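Local coordinates for protein amino Transferase (Eubacterium rectale, PDB 3ELE) that probably catalyses pyridoxal-5'-phosphate-dependent transfer of amino groups, as a class I and II aminotransferase with the cofactor bound, at residues A[338-341]-A[347-350]; A[352-357]-A[393-398]. One frame throughout, in Å; residues are numbered along the deposited sequence.

Contact 1. Residues A[338-341]-A[347-350]; sequences VKAL and AFCE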
loop_
_atom_site.group_PDB
_atom_site.type_symbol
_atom_site.label_atom_id
_atom_site.label_comp_id
_atom_site.label_asym_id
_atom_site.label_seq_id
_atom_site.Cartn_x
_atom_site.Cartn_y
_atom_site.Cartn_z
ATOM N N VAL A 338 -20.295 -14.809 -21.751
ATOM C CA VAL A 338 -21.232 -15.748 -22.396
ATOM C C VAL A 338 -22.660 -15.418 -21.963
ATOM O O VAL A 338 -22.907 -15.122 -20.772
ATOM C CB VAL A 338 -20.875 -17.200 -22.006
ATOM C CG1 VAL A 338 -21.806 -18.244 -22.674
ATOM C CG2 VAL A 338 -19.422 -17.503 -22.355
ATOM N N LYS A 339 -23.592 -15.426 -22.918
ATOM C CA LYS A 339 -24.983 -15.165 -22.593
ATOM C C LYS A 339 -25.594 -16.365 -21.844
ATOM O O LYS A 339 -25.420 -17.513 -22.264
ATOM C CB LYS A 339 -25.846 -14.795 -23.820
ATOM C CG LYS A 339 -27.170 -14.245 -23.287
ATOM C CD LYS A 339 -28.080 -13.445 -24.132
ATOM C CE LYS A 339 -29.070 -12.681 -23.153
ATOM N NZ LYS A 339 -29.460 -13.426 -21.845
ATOM N N ALA A 340 -26.289 -16.085 -20.736
ATOM C CA ALA A 340 -26.983 -17.128 -19.960
ATOM C C ALA A 340 -28.142 -17.712 -20.788
ATOM O O ALA A 340 -28.685 -17.035 -21.670
ATOM C CB ALA A 340 -27.514 -16.566 -18.649
ATOM N N LEU A 341 -28.511 -18.958 -20.505
ATOM C CA LEU A 341 -29.596 -19.634 -21.236
ATOM C C LEU A 341 -30.988 -19.158 -20.812
ATOM O O LEU A 341 -31.973 -19.503 -21.454
ATOM C CB LEU A 341 -29.444 -21.148 -21.159
ATOM C CG LEU A 341 -28.080 -21.648 -21.669
ATOM C CD1 LEU A 341 -28.027 -23.142 -21.594
ATOM C CD2 LEU A 341 -27.768 -21.185 -23.091
ATOM N N ALA A 347 -29.883 -17.913 -11.517
ATOM C CA ALA A 347 -30.583 -19.185 -11.682
ATOM C C ALA A 347 -29.823 -20.078 -12.671
ATOM O O ALA A 347 -29.697 -21.289 -12.448
ATOM C CB ALA A 347 -32.015 -18.954 -12.149
ATOM N N PHE A 348 -29.304 -19.480 -13.748
ATOM C CA PHE A 348 -28.451 -20.198 -14.707
ATOM C C PHE A 348 -27.134 -20.698 -14.073
ATOM O O PHE A 348 -26.735 -21.835 -14.336
ATOM C CB PHE A 348 -28.167 -19.350 -15.951
ATOM C CG PHE A 348 -27.172 -19.975 -16.901
ATOM C CD1 PHE A 348 -27.491 -21.139 -17.582
ATOM C CD2 PHE A 348 -25.922 -19.393 -17.117
ATOM C CE1 PHE A 348 -26.559 -21.744 -18.462
ATOM C CE2 PHE A 348 -25.004 -19.967 -18.000
ATOM C CZ PHE A 348 -25.325 -21.146 -18.672
ATOM N N CYS A 349 -26.479 -19.863 -13.256
ATOM C CA CYS A 349 -25.239 -20.267 -12.559
ATOM C C CYS A 349 -25.469 -21.399 -11.563
ATOM O O CYS A 349 -24.543 -22.174 -11.335
ATOM C CB CYS A 349 -24.537 -19.094 -11.881
ATOM S SG CYS A 349 -23.849 -18.012 -13.083
ATOM N N GLU A 350 -26.672 -21.467 -10.971
ATOM C CA GLU A 350 -27.079 -22.578 -10.103
ATOM C C GLU A 350 -27.227 -23.864 -10.899
ATOM O O GLU A 350 -26.796 -24.908 -10.425
ATOM C CB GLU A 350 -28.391 -22.297 -9.333
ATOM C CG GLU A 350 -28.268 -21.288 -8.178
ATOM C CD GLU A 350 -27.390 -21.773 -7.015
ATOM O OE1 GLU A 350 -27.096 -22.990 -6.904
ATOM O OE2 GLU A 350 -26.997 -20.925 -6.191
#
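The aromatic ring of F348 packs against A340 and L341, just past the end of strand 335-339. The contact is apolar, and no hydrogen bond joins the two segments. The first interaction is over the ring face. CA of A340 makes a CH-pi contact, 4.1 Å from the centroid of the F348 ring and 25° off its normal. The backbone N of L341 lies over the same face, displaced toward the rim. The rest is aliphatic contact near the rim. CB of A340 touches CD2 of F348 at 3.6 Å. On another part of the rim, CG of L341 meets CE1 of F348 at 3.6 Å, and CD1 of L341 is 3.7 Å from the same CE1. F348 reaches across because its CG is anti to the backbone N (chi1 174°), which sends the ring out from helix 345-353 toward the chain at A340. F348 is buried. Y325, I359, V371 of strand 370-374 and I392 of helix 379-396 also touch its side chain. The contact therefore joins helix 345-353 to the chain leaving strand 335-339, an inner strand of the small antiparallel sheet. L341 extends the join by packing on Y393 of helix 379-396.

Contact 2. Residues A[352-357]-A[393-398]; sequences AKEEDV and YKKYNK. With EDO (1,2-ethanediol), chain G.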
loop_
_atom_site.group_PDB
_atom_site.type_symbol
_atom_site.label_atom_id
_atom_site.label_comp_id
_atom_site.label_asym_id
_atom_site.label_seq_id
_atom_site.Cartn_x
_atom_site.Cartn_y
_atom_site.Cartn_z
ATOM N N ALA A 352 -25.666 -24.523 -13.736
ATOM C CA ALA A 352 -24.275 -24.845 -14.079
ATOM C C ALA A 352 -23.648 -25.588 -12.905
ATOM O O ALA A 352 -23.048 -26.640 -13.094
ATOM C CB ALA A 352 -23.484 -23.570 -14.376
ATOM N N LYS A 353 -23.863 -25.047 -11.696
ATOM C CA LYS A 353 -23.364 -25.632 -10.426
ATOM C C LYS A 353 -23.784 -27.108 -10.244
ATOM O O LYS A 353 -23.012 -27.889 -9.692
ATOM C CB LYS A 353 -23.818 -24.796 -9.211
ATOM C CG LYS A 353 -22.732 -24.421 -8.252
ATOM C CD LYS A 353 -23.311 -23.578 -7.135
ATOM C CE LYS A 353 -22.264 -22.798 -6.393
ATOM N NZ LYS A 353 -22.884 -21.994 -5.292
ATOM N N GLU A 354 -24.970 -27.493 -10.743
ATOM C CA GLU A 354 -25.439 -28.900 -10.695
ATOM C C GLU A 354 -24.513 -29.899 -11.417
ATOM O O GLU A 354 -24.593 -31.107 -11.140
ATOM C CB GLU A 354 -26.851 -29.076 -11.297
ATOM C CG GLU A 354 -27.994 -28.299 -10.636
ATOM C CD GLU A 354 -29.379 -28.585 -11.262
ATOM O OE1 GLU A 354 -29.467 -29.091 -12.404
ATOM O OE2 GLU A 354 -30.400 -28.294 -10.601
ATOM N N GLU A 355 -23.707 -29.419 -12.372
ATOM C CA GLU A 355 -22.744 -30.247 -13.125
ATOM C C GLU A 355 -21.295 -29.845 -12.828
ATOM O O GLU A 355 -20.387 -30.140 -13.619
ATOM C CB GLU A 355 -23.017 -30.140 -14.642
ATOM C CG GLU A 355 -24.478 -30.370 -15.062
ATOM C CD GLU A 355 -25.054 -31.681 -14.550
ATOM O OE1 GLU A 355 -24.311 -32.685 -14.514
ATOM O OE2 GLU A 355 -26.254 -31.704 -14.192
ATOM N N ASP A 356 -21.093 -29.190 -11.679
ATOM C CA ASP A 356 -19.788 -28.733 -11.195
ATOM C C ASP A 356 -19.030 -27.756 -12.103
ATOM O O ASP A 356 -17.791 -27.731 -12.108
ATOM C CB ASP A 356 -18.930 -29.940 -10.763
ATOM C CG ASP A 356 -19.465 -30.615 -9.519
ATOM O OD1 ASP A 356 -19.509 -29.931 -8.470
ATOM O OD2 ASP A 356 -19.786 -31.826 -9.580
ATOM N N VAL A 357 -19.794 -26.923 -12.822
ATOM C CA VAL A 357 -19.260 -25.846 -13.641
ATOM C C VAL A 357 -19.458 -24.589 -12.812
ATOM O O VAL A 357 -20.602 -24.189 -12.552
ATOM C CB VAL A 357 -19.962 -25.752 -15.008
ATOM C CG1 VAL A 357 -19.496 -24.510 -15.774
ATOM C CG2 VAL A 357 -19.687 -27.044 -15.824
ATOM N N TYR A 393 -26.595 -27.147 -21.177
ATOM C CA TYR A 393 -27.326 -26.679 -22.363
ATOM C C TYR A 393 -28.624 -27.471 -22.583
ATOM O O TYR A 393 -29.686 -26.879 -22.789
ATOM C CB TYR A 393 -26.437 -26.783 -23.606
ATOM C CG TYR A 393 -26.997 -26.037 -24.779
ATOM C CD1 TYR A 393 -26.772 -24.664 -24.905
ATOM C CD2 TYR A 393 -27.766 -26.684 -25.753
ATOM C CE1 TYR A 393 -27.277 -23.951 -25.962
ATOM C CE2 TYR A 393 -28.282 -25.969 -26.835
ATOM C CZ TYR A 393 -28.021 -24.597 -26.914
ATOM O OH TYR A 393 -28.498 -23.857 -27.942
ATOM N N LYS A 394 -28.498 -28.801 -22.532
ATOM C CA LYS A 394 -29.625 -29.755 -22.608
ATOM C C LYS A 394 -30.753 -29.527 -21.590
ATOM O O LYS A 394 -31.897 -29.855 -21.897
ATOM C CB LYS A 394 -29.161 -31.227 -22.486
ATOM C CG LYS A 394 -29.048 -32.010 -23.795
ATOM C CD LYS A 394 -27.805 -31.728 -24.616
ATOM C CE LYS A 394 -27.769 -32.653 -25.839
ATOM N NZ LYS A 394 -26.517 -32.512 -26.642
ATOM N N LYS A 395 -30.429 -29.020 -20.393
ATOM C CA LYS A 395 -31.448 -28.697 -19.359
ATOM C C LYS A 395 -32.476 -27.685 -19.873
ATOM O O LYS A 395 -33.647 -27.765 -19.520
ATOM C CB LYS A 395 -30.828 -28.107 -18.075
ATOM C CG LYS A 395 -29.838 -29.005 -17.306
ATOM C CD LYS A 395 -29.184 -28.225 -16.141
ATOM C CE LYS A 395 -28.103 -29.035 -15.419
ATOM N NZ LYS A 395 -28.618 -30.230 -14.717
ATOM N N TYR A 396 -31.994 -26.730 -20.675
ATOM C CA TYR A 396 -32.797 -25.667 -21.275
ATOM C C TYR A 396 -33.352 -26.012 -22.643
ATOM O O TYR A 396 -34.470 -25.614 -22.961
ATOM C CB TYR A 396 -31.956 -24.393 -21.405
ATOM C CG TYR A 396 -31.611 -23.782 -20.078
ATOM C CD1 TYR A 396 -32.449 -22.822 -19.501
ATOM C CD2 TYR A 396 -30.462 -24.166 -19.379
ATOM C CE1 TYR A 396 -32.145 -22.250 -18.284
ATOM C CE2 TYR A 396 -30.147 -23.593 -18.145
ATOM C CZ TYR A 396 -30.993 -22.635 -17.604
ATOM O OH TYR A 396 -30.712 -22.049 -16.394
ATOM N N ASN A 397 -32.563 -26.734 -23.438
ATOM C CA ASN A 397 -32.899 -27.106 -24.817
ATOM C C ASN A 397 -32.990 -28.627 -24.942
ATOM O O ASN A 397 -32.021 -29.314 -25.282
ATOM C CB ASN A 397 -31.853 -26.498 -25.749
ATOM C CG ASN A 397 -31.754 -24.994 -25.575
ATOM O OD1 ASN A 397 -32.615 -24.258 -26.036
ATOM N ND2 ASN A 397 -30.714 -24.536 -24.879
ATOM N N LYS A 398 -34.180 -29.132 -24.626
ATOM C CA LYS A 398 -34.473 -30.564 -24.648
ATOM C C LYS A 398 -34.720 -31.042 -26.070
ATOM O O LYS A 398 -34.862 -30.259 -27.011
ATOM C CB LYS A 398 -35.670 -30.857 -23.729
ATOM C CG LYS A 398 -35.334 -30.625 -22.230
ATOM C CD LYS A 398 -36.384 -29.791 -21.488
ATOM C CE LYS A 398 -36.343 -28.322 -21.956
ATOM N NZ LYS A 398 -37.215 -27.405 -21.169
ATOM O OXT LYS A 398 -34.752 -32.240 -26.311
HETATM C C1 EDO G . -24.028 -31.491 -8.015
HETATM O O1 EDO G . -25.131 -32.218 -8.563
HETATM C C2 EDO G . -24.085 -31.555 -6.500
HETATM O O2 EDO G . -23.488 -30.376 -5.958
#
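K395 reaches from helix 379-396 to E354 and E355 and forms a three-residue salt-bridge network with them. The two glutamates lie in the type I turn K353 to D356, where a Schellman motif ends helix 345-353. D356, with positive phi, is its C-prime residue. The motif is the compact part of the region. V357 N bonds to A352 O at 3.3 Å, and D356 N bonds to K353 O at 3.1 Å. A352 O also accepts from E355 N. V357 packs on A388, F389 and I392 of helix 379-396, and D356 forms a salt bridge with R28.

The link to 393-398 is looser. It lies at the surface and rests on the lysine and the two acids. The K395 chain is extended until its last torsion, where chi4 of -65° turns NZ aside to lie between the carboxylates. NZ donates to E354 OE1 at 2.7 Å, nearly in line with the C-O bond. It also donates to E355 OE2 at 2.8 Å, on the anti side and 16° out of the carboxylate plane. The E354 chain crosses the lysine at a slant. The E355 chain bends at chi2 (-54°) and meets it from the opposite direction. Two acids at one amine probably favour the charged form of K395. E354 is exposed, and its other oxygen, OE2, has a long, weak ion pair with K351. A 1,2-ethanediol, probably from the crystallisation liquor, sits at the turn and donates from O1 to the backbone O of E354 at 2.9 Å.

In the fold
The two contacts follow in series along the chain: contact 1 closes at residue 350, before contact 2 opens at 352. Their centres are about 9 Å apart, and both use helix 345-353. Contact 1 ties this helix to the end of strand 335-339. Contact 2 ties the end of the helix to the C-terminal end of helix 379-396. The two meet directly where F348 CA lies 3.4 Å from Y396 OH. Contact 1 is buried and apolar, whereas contact 2 is charged and at the surface. The small antiparallel sheet and these helices are consistent with the small domain of fold type I aminotransferases. None of the contact residues belongs to the pyridoxal-5'-phosphate pocket.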